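Local coordinates for protein alpha-1,2-Mannosidase (Trichoderma reesei, PDB 1HCU) that probably trims alpha-1,2-linked mannoses from high-mannose N-glycans on proteins, working as a calcium-dependent glycosyl hydrolase of family 47, at residues A[284-292]-A[375-383]; A[39-47]-A[426-434]. All coordinates share one frame; numbering follows the deposited sequence.

Contact 1 (A[284-292]-A[375-383]); sequences PSTRKDLTF and FYSSAGFWV
Three side chains in a row, Ser-285, Thr-286 and Arg-287, carry the hydrogen bonds to the end of helix 373-379. Ser-285 meets Tyr-376 at the rim of its ring, OG lying 2.5 Å from OH; the same phenol oxygen is hydrogen-bonded to the backbone N of Val-358. Thr-286 gives its hydroxyl to the backbone, OG1 standing 2.8 Å from Tyr-376 O and above the carbonyl plane, while the N-H of Gly-380 reaches that oxygen from the opposite face. Arg-287, bent at chi2 (-68°) and chi3 (-65°), sends NH1 to Ser-378 O at 2.7 Å, in the carbonyl plane; Gln-345 OE1 is a second partner of NH1.

The loop holding residues 284-291 links strands 281-282 and 292-297 of an antiparallel sheet; after the helix the chain runs through Gly-380 into strand 382-383, which joins the same sheet by pairing with strand 354-356. Gly-380 makes the turn with positive phi, 93°. Arg-287 CG sits 3.4 Å from Gly-380 CA, on the side where a CB would point, so a side chain there would collide with it.

For charge, Arg-287 grips Asp-289 side-on, NE to OD1 at 3.2 Å and NH2 to OD2. A methionine in its place would probably leave the Asp-289 carboxylate without its counter-charge and the Ser-378 carbonyl without this donor.

In the packing, Thr-286 CG2 lies 3.6 Å from Tyr-376 CE2, beside OG1, 3.4 Å above the ring centre; Trp-382 CE3 lies against the other face. The Phe-292 ring turns its edge to Gly-380 O, with CE2 4.4 Å from Phe-381 CB.

Contact 2 (A[39-47]-A[426-434]); sequences DLHPVSNSF and RAGSAYSSI
Pro-42 packs its ring against the hairpin formed by strands 426-427 and 430-431. Its CG lies 3.3 Å from Tyr-431 O and about as close to Ser-432 CB, while CB lies 3.6 Å from Ala-427 O. The ring therefore rests mostly on main chain. The Pro-42 carbonyl turns to the hairpin tip and takes the N-H of Ser-429 at 3.0 Å from N to Pro-42 O, a nearly straight bond of 166°. Beside it, Gly-428 CA makes a C-H...O contact with the same oxygen, and a CB there would clash with it.

Ser-429 closes the second polar link. With OG anti to its carbonyl carbon (chi1 -50°), the hydroxyl faces Asn-45, whose ND2 donates to Ser-429 OG at 2.7 Å, the oxygen lying in the amide plane. The Ser-429 side chain also touches Ala-29 of helix 13-33.

Val-43 adds a light apolar touch, CG2 to Ala-427 CB at 4.3 Å, and its N-H is bound by Asp-447.

Two tight reversals thus meet: residues 42-45 bridge strands 39-41 and 46-48, and a type II' turn, Ala-427 to Ala-430, closes the other hairpin, with Gly-428 at its first corner. One main-chain bond and one amide-to-hydroxyl bond, with no ion pair across, make this a neutral contact that rests on the fit of the proline ring and on the direction of the bonds.

How the contacts relate
Neither contact is deep core: both are partly buried and off centre, contact 1 about 26 Å and contact 2 about 22 Å from the middle of the chain, with 7 of 12 touching residues buried in contact 1 and 4 of 9 in contact 2. They share no elements; their nearest atoms are about 10 Å apart, and contact 1 is nested in sequence inside the loop that contact 2 closes. Contact 1 ties a helix end to a loop of the six-stranded sheet, setting a charged arginine on a backbone carbonyl and adding aromatic rings; its Phe-381 side chain is about 10 Å from that of Glu-353, a predicted proton donor. Contact 2 joins two hairpins with no charged group across, away from the annotated sites.

Contact 1 (A[284-292]-A[375-383])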
ATOM      1  N   PRO A 284      -7.018  13.134 -20.288  1.00 11.79           N
ATOM      2  CA  PRO A 284      -6.115  14.206 -20.722  1.00 12.49           C
ATOM      3  C   PRO A 284      -6.547  14.744 -22.083  1.00 12.69           C
ATOM      4  O   PRO A 284      -6.848  13.975 -22.995  1.00 12.14           O
ATOM      5  CB  PRO A 284      -4.759  13.514 -20.801  1.00 12.05           C
ATOM      6  CG  PRO A 284      -4.856  12.466 -19.745  1.00 14.33           C
ATOM      7  CD  PRO A 284      -6.259  11.917 -19.955  1.00 12.50           C
ATOM      8  N   SER A 285      -6.567  16.065 -22.214  1.00 12.18           N
ATOM      9  CA  SER A 285      -6.978  16.697 -23.456  1.00 14.04           C
ATOM     10  C   SER A 285      -6.175  16.225 -24.680  1.00 14.02           C
ATOM     11  O   SER A 285      -6.711  16.165 -25.780  1.00 14.75           O
ATOM     12  CB  SER A 285      -6.895  18.227 -23.323  1.00 13.62           C
ATOM     13  OG  SER A 285      -5.568  18.670 -23.086  1.00 15.00           O
ATOM     14  N   THR A 286      -4.904  15.877 -24.493  1.00 14.29           N
ATOM     15  CA  THR A 286      -4.073  15.426 -25.614  1.00 15.00           C
ATOM     16  C   THR A 286      -4.086  13.919 -25.819  1.00 15.59           C
ATOM     17  O   THR A 286      -3.617  13.427 -26.844  1.00 15.87           O
ATOM     18  CB  THR A 286      -2.603  15.847 -25.436  1.00 15.79           C
ATOM     19  OG1 THR A 286      -2.146  15.442 -24.136  1.00 16.96           O
ATOM     20  CG2 THR A 286      -2.452  17.348 -25.597  1.00 12.60           C
ATOM     21  N   ARG A 287      -4.603  13.194 -24.830  1.00 16.38           N
ATOM     22  CA  ARG A 287      -4.695  11.734 -24.883  1.00 15.35           C
ATOM     23  C   ARG A 287      -5.997  11.281 -24.224  1.00 16.81           C
ATOM     24  O   ARG A 287      -6.003  10.819 -23.078  1.00 15.60           O
ATOM     25  CB  ARG A 287      -3.501  11.088 -24.162  1.00 14.40           C
ATOM     26  CG  ARG A 287      -2.145  11.276 -24.853  1.00 16.75           C
ATOM     27  CD  ARG A 287      -2.064  10.517 -26.183  1.00 16.19           C
ATOM     28  NE  ARG A 287      -2.136   9.072 -25.986  1.00 16.58           N
ATOM     29  CZ  ARG A 287      -1.115   8.314 -25.591  1.00 15.98           C
ATOM     30  NH1 ARG A 287       0.076   8.855 -25.357  1.00 14.71           N
ATOM     31  NH2 ARG A 287      -1.291   7.014 -25.407  1.00 12.11           N
ATOM     32  N   LYS A 288      -7.098  11.421 -24.952  1.00 18.12           N
ATOM     33  CA  LYS A 288      -8.405  11.036 -24.444  1.00 20.52           C
ATOM     34  C   LYS A 288      -8.480   9.552 -24.081  1.00 21.48           C
ATOM     35  O   LYS A 288      -9.194   9.171 -23.148  1.00 22.44           O
ATOM     36  CB  LYS A 288      -9.488  11.367 -25.471  1.00 22.85           C
ATOM     37  CG  LYS A 288     -10.430  12.475 -25.037  1.00 25.67           C
ATOM     38  CD  LYS A 288     -10.015  13.824 -25.551  1.00 26.85           C
ATOM     39  CE  LYS A 288     -10.293  13.948 -27.039  1.00 28.73           C
ATOM     40  NZ  LYS A 288     -10.107  15.363 -27.472  1.00 30.67           N
ATOM     41  N   ASP A 289      -7.745   8.719 -24.816  1.00 21.37           N
ATOM     42  CA  ASP A 289      -7.736   7.277 -24.573  1.00 22.37           C
ATOM     43  C   ASP A 289      -7.249   6.943 -23.171  1.00 21.59           C
ATOM     44  O   ASP A 289      -7.421   5.822 -22.693  1.00 22.38           O
ATOM     45  CB  ASP A 289      -6.868   6.541 -25.619  1.00 27.12           C
ATOM     46  CG  ASP A 289      -5.425   7.071 -25.695  1.00 33.05           C
ATOM     47  OD1 ASP A 289      -5.214   8.211 -26.188  1.00 33.56           O
ATOM     48  OD2 ASP A 289      -4.497   6.342 -25.264  1.00 35.97           O
ATOM     49  N   LEU A 290      -6.647   7.922 -22.508  1.00 18.45           N
ATOM     50  CA  LEU A 290      -6.142   7.723 -21.163  1.00 16.35           C
ATOM     51  C   LEU A 290      -7.157   8.133 -20.116  1.00 16.19           C
ATOM     52  O   LEU A 290      -7.941   9.059 -20.321  1.00 15.90           O
ATOM     53  CB  LEU A 290      -4.872   8.542 -20.957  1.00 16.51           C
ATOM     54  CG  LEU A 290      -3.512   7.856 -21.033  1.00 14.61           C
ATOM     55  CD1 LEU A 290      -3.471   6.734 -22.054  1.00 13.14           C
ATOM     56  CD2 LEU A 290      -2.516   8.926 -21.364  1.00 11.34           C
ATOM     57  N   THR A 291      -7.133   7.439 -18.988  1.00 14.13           N
ATOM     58  CA  THR A 291      -8.035   7.757 -17.905  1.00 14.28           C
ATOM     59  C   THR A 291      -7.298   7.804 -16.572  1.00 15.02           C
ATOM     60  O   THR A 291      -6.702   6.809 -16.155  1.00 15.06           O
ATOM     61  CB  THR A 291      -9.164   6.723 -17.792  1.00 14.65           C
ATOM     62  OG1 THR A 291      -9.944   6.725 -18.998  1.00 17.77           O
ATOM     63  CG2 THR A 291     -10.066   7.064 -16.610  1.00 12.07           C
ATOM     64  N   PHE A 292      -7.345   8.960 -15.910  1.00 14.41           N
ATOM     65  CA  PHE A 292      -6.714   9.150 -14.600  1.00 14.63           C
ATOM     66  C   PHE A 292      -7.783   9.552 -13.584  1.00 14.58           C
ATOM     67  O   PHE A 292      -8.902   9.906 -13.954  1.00 13.90           O
ATOM     68  CB  PHE A 292      -5.650  10.261 -14.642  1.00 10.98           C
ATOM     69  CG  PHE A 292      -4.498   9.974 -15.565  1.00 12.23           C
ATOM     70  CD1 PHE A 292      -3.735   8.814 -15.415  1.00 12.03           C
ATOM     71  CD2 PHE A 292      -4.186  10.851 -16.601  1.00 11.14           C
ATOM     72  CE1 PHE A 292      -2.684   8.536 -16.286  1.00 13.15           C
ATOM     73  CE2 PHE A 292      -3.133  10.580 -17.479  1.00  9.46           C
ATOM     74  CZ  PHE A 292      -2.384   9.423 -17.323  1.00 10.80           C
ATOM     75  N   PHE A 375       6.129  17.402 -24.586  1.00 13.07           N
ATOM     76  CA  PHE A 375       5.949  16.115 -23.927  1.00 12.86           C
ATOM     77  C   PHE A 375       4.467  15.850 -23.652  1.00 11.59           C
ATOM     78  O   PHE A 375       3.975  14.760 -23.920  1.00 11.51           O
ATOM     79  CB  PHE A 375       6.777  16.042 -22.631  1.00 12.84           C
ATOM     80  CG  PHE A 375       6.634  14.736 -21.898  1.00 13.63           C
ATOM     81  CD1 PHE A 375       5.690  14.593 -20.894  1.00 13.85           C
ATOM     82  CD2 PHE A 375       7.403  13.631 -22.255  1.00 15.24           C
ATOM     83  CE1 PHE A 375       5.499  13.366 -20.249  1.00 13.86           C
ATOM     84  CE2 PHE A 375       7.223  12.397 -21.619  1.00 18.04           C
ATOM     85  CZ  PHE A 375       6.263  12.266 -20.610  1.00 15.22           C
ATOM     86  N   TYR A 376       3.747  16.848 -23.151  1.00 11.94           N
ATOM     87  CA  TYR A 376       2.324  16.674 -22.859  1.00 12.87           C
ATOM     88  C   TYR A 376       1.506  16.341 -24.109  1.00 13.33           C
ATOM     89  O   TYR A 376       0.609  15.515 -24.062  1.00 15.45           O
ATOM     90  CB  TYR A 376       1.744  17.933 -22.188  1.00  9.86           C
ATOM     91  CG  TYR A 376       0.241  17.865 -21.956  1.00  9.64           C
ATOM     92  CD1 TYR A 376      -0.328  16.844 -21.178  1.00  9.19           C
ATOM     93  CD2 TYR A 376      -0.616  18.815 -22.526  1.00  7.76           C
ATOM     94  CE1 TYR A 376      -1.723  16.777 -20.981  1.00  7.68           C
ATOM     95  CE2 TYR A 376      -1.998  18.760 -22.335  1.00  5.37           C
ATOM     96  CZ  TYR A 376      -2.544  17.742 -21.569  1.00  9.01           C
ATOM     97  OH  TYR A 376      -3.912  17.678 -21.422  1.00 10.64           O
ATOM     98  N   SER A 377       1.815  16.990 -25.226  1.00 15.19           N
ATOM     99  CA  SER A 377       1.085  16.746 -26.460  1.00 18.32           C
ATOM    100  C   SER A 377       1.018  15.276 -26.853  1.00 16.78           C
ATOM    101  O   SER A 377      -0.036  14.793 -27.250  1.00 16.25           O
ATOM    102  CB  SER A 377       1.698  17.556 -27.607  1.00 21.02           C
ATOM    103  OG  SER A 377       1.459  18.941 -27.420  1.00 27.30           O
ATOM    104  N   SER A 378       2.133  14.564 -26.740  1.00 17.03           N
ATOM    105  CA  SER A 378       2.140  13.153 -27.106  1.00 16.62           C
ATOM    106  C   SER A 378       1.987  12.183 -25.932  1.00 15.78           C
ATOM    107  O   SER A 378       1.472  11.084 -26.113  1.00 15.93           O
ATOM    108  CB  SER A 378       3.415  12.817 -27.883  1.00 18.83           C
ATOM    109  OG  SER A 378       4.571  12.960 -27.075  1.00 20.91           O
ATOM    110  N   ALA A 379       2.415  12.583 -24.736  1.00 13.16           N
ATOM    111  CA  ALA A 379       2.325  11.705 -23.574  1.00 11.43           C
ATOM    112  C   ALA A 379       0.977  11.754 -22.859  1.00 14.21           C
ATOM    113  O   ALA A 379       0.520  10.746 -22.320  1.00 15.38           O
ATOM    114  CB  ALA A 379       3.430  12.031 -22.593  1.00 13.86           C
ATOM    115  N   GLY A 380       0.348  12.923 -22.836  1.00 12.89           N
ATOM    116  CA  GLY A 380      -0.939  13.037 -22.180  1.00 13.61           C
ATOM    117  C   GLY A 380      -0.864  13.483 -20.730  1.00 14.64           C
ATOM    118  O   GLY A 380      -1.863  13.434 -20.014  1.00 15.77           O
ATOM    119  N   PHE A 381       0.312  13.918 -20.285  1.00 13.62           N
ATOM    120  CA  PHE A 381       0.479  14.387 -18.909  1.00 12.07           C
ATOM    121  C   PHE A 381       1.825  15.085 -18.766  1.00 11.38           C
ATOM    122  O   PHE A 381       2.691  14.953 -19.628  1.00 11.61           O
ATOM    123  CB  PHE A 381       0.412  13.190 -17.938  1.00 11.33           C
ATOM    124  CG  PHE A 381       1.628  12.277 -17.993  1.00  9.93           C
ATOM    125  CD1 PHE A 381       2.718  12.490 -17.150  1.00 10.21           C
ATOM    126  CD2 PHE A 381       1.685  11.219 -18.898  1.00  8.44           C
ATOM    127  CE1 PHE A 381       3.854  11.660 -17.207  1.00  9.60           C
ATOM    128  CE2 PHE A 381       2.805  10.387 -18.968  1.00  8.06           C
ATOM    129  CZ  PHE A 381       3.896  10.606 -18.120  1.00 10.18           C
ATOM    130  N   TRP A 382       1.992  15.863 -17.706  1.00 10.91           N
ATOM    131  CA  TRP A 382       3.286  16.477 -17.456  1.00 10.88           C
ATOM    132  C   TRP A 382       3.646  16.174 -16.009  1.00 10.90           C
ATOM    133  O   TRP A 382       2.772  15.901 -15.183  1.00 11.97           O
ATOM    134  CB  TRP A 382       3.280  17.981 -17.752  1.00 10.31           C
ATOM    135  CG  TRP A 382       2.424  18.820 -16.901  1.00 11.94           C
ATOM    136  CD1 TRP A 382       2.750  19.375 -15.698  1.00 11.83           C
ATOM    137  CD2 TRP A 382       1.107  19.278 -17.214  1.00 12.27           C
ATOM    138  NE1 TRP A 382       1.721  20.160 -15.244  1.00 10.54           N
ATOM    139  CE2 TRP A 382       0.697  20.122 -16.153  1.00 10.46           C
ATOM    140  CE3 TRP A 382       0.234  19.063 -18.290  1.00 11.16           C
ATOM    141  CZ2 TRP A 382      -0.550  20.752 -16.134  1.00 10.77           C
ATOM    142  CZ3 TRP A 382      -1.006  19.688 -18.277  1.00 12.65           C
ATOM    143  CH2 TRP A 382      -1.388  20.525 -17.202  1.00 12.12           C
ATOM    144  N   VAL A 383       4.937  16.192 -15.712  1.00 12.25           N
ATOM    145  CA  VAL A 383       5.426  15.872 -14.378  1.00 12.90           C
ATOM    146  C   VAL A 383       5.461  17.063 -13.443  1.00 12.37           C
ATOM    147  O   VAL A 383       5.920  18.138 -13.816  1.00 10.89           O
ATOM    148  CB  VAL A 383       6.850  15.285 -14.442  1.00 13.51           C
ATOM    149  CG1 VAL A 383       7.271  14.778 -13.068  1.00 14.03           C
ATOM    150  CG2 VAL A 383       6.903  14.174 -15.476  1.00 13.96           C
TER

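Contact 2 (A[39-47]-A[426-434])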
ATOM      1  N   ASP A  39      15.944   1.237   8.009  1.00 17.53           N
ATOM      2  CA  ASP A  39      16.235   1.275   6.579  1.00 19.52           C
ATOM      3  C   ASP A  39      17.704   1.448   6.207  1.00 20.16           C
ATOM      4  O   ASP A  39      18.490   2.036   6.942  1.00 18.81           O
ATOM      5  CB  ASP A  39      15.432   2.397   5.911  1.00 20.84           C
ATOM      6  CG  ASP A  39      13.943   2.287   6.164  1.00 21.99           C
ATOM      7  OD1 ASP A  39      13.334   1.281   5.749  1.00 24.21           O
ATOM      8  OD2 ASP A  39      13.376   3.209   6.779  1.00 24.84           O
ATOM      9  N   LEU A  40      18.052   0.940   5.031  1.00 20.41           N
ATOM     10  CA  LEU A  40      19.408   1.031   4.519  1.00 20.66           C
ATOM     11  C   LEU A  40      19.551   2.138   3.479  1.00 20.77           C
ATOM     12  O   LEU A  40      18.641   2.389   2.683  1.00 20.31           O
ATOM     13  CB  LEU A  40      19.818  -0.288   3.870  1.00 19.49           C
ATOM     14  CG  LEU A  40      21.103  -0.229   3.030  1.00 18.48           C
ATOM     15  CD1 LEU A  40      22.333  -0.284   3.939  1.00 14.02           C
ATOM     16  CD2 LEU A  40      21.112  -1.400   2.052  1.00 17.41           C
ATOM     17  N   HIS A  41      20.699   2.805   3.513  1.00 20.83           N
ATOM     18  CA  HIS A  41      21.023   3.842   2.546  1.00 21.24           C
ATOM     19  C   HIS A  41      22.133   3.180   1.749  1.00 21.29           C
ATOM     20  O   HIS A  41      23.304   3.220   2.131  1.00 22.03           O
ATOM     21  CB  HIS A  41      21.505   5.106   3.253  1.00 21.15           C
ATOM     22  CG  HIS A  41      20.448   5.767   4.079  1.00 21.75           C
ATOM     23  ND1 HIS A  41      20.675   6.916   4.802  1.00 22.77           N
ATOM     24  CD2 HIS A  41      19.151   5.442   4.294  1.00 22.54           C
ATOM     25  CE1 HIS A  41      19.568   7.273   5.428  1.00 20.30           C
ATOM     26  NE2 HIS A  41      18.628   6.394   5.136  1.00 21.66           N
ATOM     27  N   PRO A  42      21.761   2.536   0.632  1.00 20.83           N
ATOM     28  CA  PRO A  42      22.612   1.800  -0.312  1.00 21.41           C
ATOM     29  C   PRO A  42      23.893   2.458  -0.834  1.00 22.02           C
ATOM     30  O   PRO A  42      24.854   1.758  -1.150  1.00 21.80           O
ATOM     31  CB  PRO A  42      21.637   1.426  -1.433  1.00 19.33           C
ATOM     32  CG  PRO A  42      20.661   2.550  -1.411  1.00 19.96           C
ATOM     33  CD  PRO A  42      20.419   2.749   0.061  1.00 19.35           C
ATOM     34  N   VAL A  43      23.921   3.783  -0.928  1.00 23.11           N
ATOM     35  CA  VAL A  43      25.120   4.450  -1.426  1.00 24.82           C
ATOM     36  C   VAL A  43      26.113   4.726  -0.302  1.00 26.80           C
ATOM     37  O   VAL A  43      27.247   4.238  -0.318  1.00 27.66           O
ATOM     38  CB  VAL A  43      24.792   5.781  -2.116  1.00 25.10           C
ATOM     39  CG1 VAL A  43      26.057   6.343  -2.763  1.00 25.77           C
ATOM     40  CG2 VAL A  43      23.702   5.578  -3.157  1.00 24.87           C
ATOM     41  N   SER A  44      25.681   5.510   0.678  1.00 26.39           N
ATOM     42  CA  SER A  44      26.533   5.838   1.810  1.00 25.32           C
ATOM     43  C   SER A  44      26.726   4.603   2.697  1.00 24.77           C
ATOM     44  O   SER A  44      27.623   4.561   3.536  1.00 24.00           O
ATOM     45  CB  SER A  44      25.888   6.963   2.621  1.00 26.10           C
ATOM     46  OG  SER A  44      24.590   6.587   3.048  1.00 23.32           O
ATOM     47  N   ASN A  45      25.883   3.594   2.488  1.00 24.84           N
ATOM     48  CA  ASN A  45      25.914   2.365   3.279  1.00 23.66           C
ATOM     49  C   ASN A  45      25.607   2.657   4.750  1.00 23.87           C
ATOM     50  O   ASN A  45      26.081   1.966   5.644  1.00 24.11           O
ATOM     51  CB  ASN A  45      27.266   1.653   3.139  1.00 22.43           C
ATOM     52  CG  ASN A  45      27.327   0.733   1.921  1.00 21.29           C
ATOM     53  OD1 ASN A  45      28.408   0.412   1.426  1.00 21.36           O
ATOM     54  ND2 ASN A  45      26.167   0.293   1.447  1.00 19.91           N
ATOM     55  N   SER A  46      24.816   3.697   4.993  1.00 25.13           N
ATOM     56  CA  SER A  46      24.421   4.055   6.351  1.00 24.67           C
ATOM     57  C   SER A  46      22.972   3.616   6.554  1.00 23.47           C
ATOM     58  O   SER A  46      22.434   2.839   5.765  1.00 22.88           O
ATOM     59  CB  SER A  46      24.552   5.563   6.593  1.00 23.61           C
ATOM     60  OG  SER A  46      23.658   6.297   5.777  1.00 26.12           O
ATOM     61  N   PHE A  47      22.338   4.119   7.603  1.00 22.37           N
ATOM     62  CA  PHE A  47      20.969   3.732   7.903  1.00 21.31           C
ATOM     63  C   PHE A  47      20.201   4.836   8.601  1.00 21.36           C
ATOM     64  O   PHE A  47      20.746   5.895   8.909  1.00 18.24           O
ATOM     65  CB  PHE A  47      20.972   2.498   8.807  1.00 21.66           C
ATOM     66  CG  PHE A  47      21.738   2.692  10.090  1.00 24.54           C
ATOM     67  CD1 PHE A  47      21.231   3.493  11.115  1.00 25.96           C
ATOM     68  CD2 PHE A  47      22.978   2.095  10.266  1.00 25.55           C
ATOM     69  CE1 PHE A  47      21.952   3.695  12.298  1.00 24.89           C
ATOM     70  CE2 PHE A  47      23.710   2.288  11.442  1.00 27.78           C
ATOM     71  CZ  PHE A  47      23.192   3.092  12.460  1.00 28.35           C
ATOM     72  N   ARG A 426      19.233   0.816  -9.514  1.00 17.25           N
ATOM     73  CA  ARG A 426      20.370   0.020  -9.074  1.00 17.42           C
ATOM     74  C   ARG A 426      21.369   1.061  -8.558  1.00 18.10           C
ATOM     75  O   ARG A 426      21.748   1.970  -9.292  1.00 18.09           O
ATOM     76  CB  ARG A 426      20.945  -0.737 -10.280  1.00 18.54           C
ATOM     77  CG  ARG A 426      22.226  -1.537 -10.063  1.00 18.70           C
ATOM     78  CD  ARG A 426      22.014  -2.807  -9.262  1.00 19.34           C
ATOM     79  NE  ARG A 426      22.460  -2.641  -7.886  1.00 24.64           N
ATOM     80  CZ  ARG A 426      23.729  -2.657  -7.491  1.00 23.15           C
ATOM     81  NH1 ARG A 426      24.710  -2.846  -8.363  1.00 23.90           N
ATOM     82  NH2 ARG A 426      24.019  -2.454  -6.214  1.00 26.78           N
ATOM     83  N   ALA A 427      21.766   0.960  -7.295  1.00 18.64           N
ATOM     84  CA  ALA A 427      22.711   1.922  -6.719  1.00 18.31           C
ATOM     85  C   ALA A 427      23.497   1.348  -5.545  1.00 18.76           C
ATOM     86  O   ALA A 427      22.952   0.627  -4.710  1.00 20.96           O
ATOM     87  CB  ALA A 427      21.967   3.178  -6.271  1.00 17.64           C
ATOM     88  N   GLY A 428      24.781   1.681  -5.481  1.00 19.44           N
ATOM     89  CA  GLY A 428      25.622   1.195  -4.397  1.00 18.16           C
ATOM     90  C   GLY A 428      25.484  -0.287  -4.130  1.00 16.78           C
ATOM     91  O   GLY A 428      25.686  -1.090  -5.028  1.00 19.45           O
ATOM     92  N   SER A 429      25.128  -0.651  -2.904  1.00 15.82           N
ATOM     93  CA  SER A 429      24.987  -2.055  -2.532  1.00 17.27           C
ATOM     94  C   SER A 429      23.675  -2.713  -2.973  1.00 17.83           C
ATOM     95  O   SER A 429      23.582  -3.941  -3.003  1.00 15.75           O
ATOM     96  CB  SER A 429      25.129  -2.218  -1.015  1.00 17.81           C
ATOM     97  OG  SER A 429      26.288  -1.560  -0.536  1.00 21.96           O
ATOM     98  N   ALA A 430      22.664  -1.908  -3.301  1.00 17.66           N
ATOM     99  CA  ALA A 430      21.376  -2.460  -3.724  1.00 17.77           C
ATOM    100  C   ALA A 430      20.589  -1.548  -4.665  1.00 16.70           C
ATOM    101  O   ALA A 430      20.981  -1.338  -5.812  1.00 16.18           O
ATOM    102  CB  ALA A 430      20.531  -2.798  -2.496  1.00 17.48           C
ATOM    103  N   TYR A 431      19.469  -1.021  -4.174  1.00 15.85           N
ATOM    104  CA  TYR A 431      18.615  -0.137  -4.965  1.00 15.13           C
ATOM    105  C   TYR A 431      18.232   1.085  -4.144  1.00 14.71           C
ATOM    106  O   TYR A 431      18.157   1.035  -2.916  1.00 16.04           O
ATOM    107  CB  TYR A 431      17.356  -0.883  -5.443  1.00 14.81           C
ATOM    108  CG  TYR A 431      17.661  -2.125  -6.260  1.00 13.85           C
ATOM    109  CD1 TYR A 431      17.947  -3.340  -5.635  1.00 13.96           C
ATOM    110  CD2 TYR A 431      17.741  -2.066  -7.654  1.00 14.69           C
ATOM    111  CE1 TYR A 431      18.312  -4.465  -6.377  1.00 14.84           C
ATOM    112  CE2 TYR A 431      18.108  -3.186  -8.410  1.00 15.71           C
ATOM    113  CZ  TYR A 431      18.396  -4.381  -7.762  1.00 16.60           C
ATOM    114  OH  TYR A 431      18.810  -5.480  -8.492  1.00 17.04           O
ATOM    115  N   SER A 432      17.971   2.185  -4.826  1.00 13.67           N
ATOM    116  CA  SER A 432      17.649   3.412  -4.129  1.00 15.51           C
ATOM    117  C   SER A 432      16.667   4.301  -4.872  1.00 14.91           C
ATOM    118  O   SER A 432      16.435   4.137  -6.069  1.00 14.40           O
ATOM    119  CB  SER A 432      18.946   4.195  -3.877  1.00 15.49           C
ATOM    120  OG  SER A 432      18.683   5.510  -3.426  1.00 19.35           O
ATOM    121  N   SER A 433      16.095   5.242  -4.132  1.00 15.83           N
ATOM    122  CA  SER A 433      15.165   6.211  -4.683  1.00 17.41           C
ATOM    123  C   SER A 433      15.975   7.046  -5.659  1.00 17.39           C
ATOM    124  O   SER A 433      17.177   7.240  -5.466  1.00 17.69           O
ATOM    125  CB  SER A 433      14.632   7.126  -3.578  1.00 18.62           C
ATOM    126  OG  SER A 433      14.139   6.382  -2.482  1.00 22.27           O
ATOM    127  N   ILE A 434      15.311   7.545  -6.694  1.00 17.81           N
ATOM    128  CA  ILE A 434      15.964   8.359  -7.711  1.00 16.67           C
ATOM    129  C   ILE A 434      15.353   9.754  -7.815  1.00 18.18           C
ATOM    130  O   ILE A 434      14.160   9.944  -7.562  1.00 18.57           O
ATOM    131  CB  ILE A 434      15.908   7.667  -9.080  1.00 13.73           C
ATOM    132  CG1 ILE A 434      14.469   7.227  -9.387  1.00 14.61           C
ATOM    133  CG2 ILE A 434      16.865   6.491  -9.085  1.00 11.88           C
ATOM    134  CD1 ILE A 434      14.267   6.681 -10.788  1.00 13.03           C
TER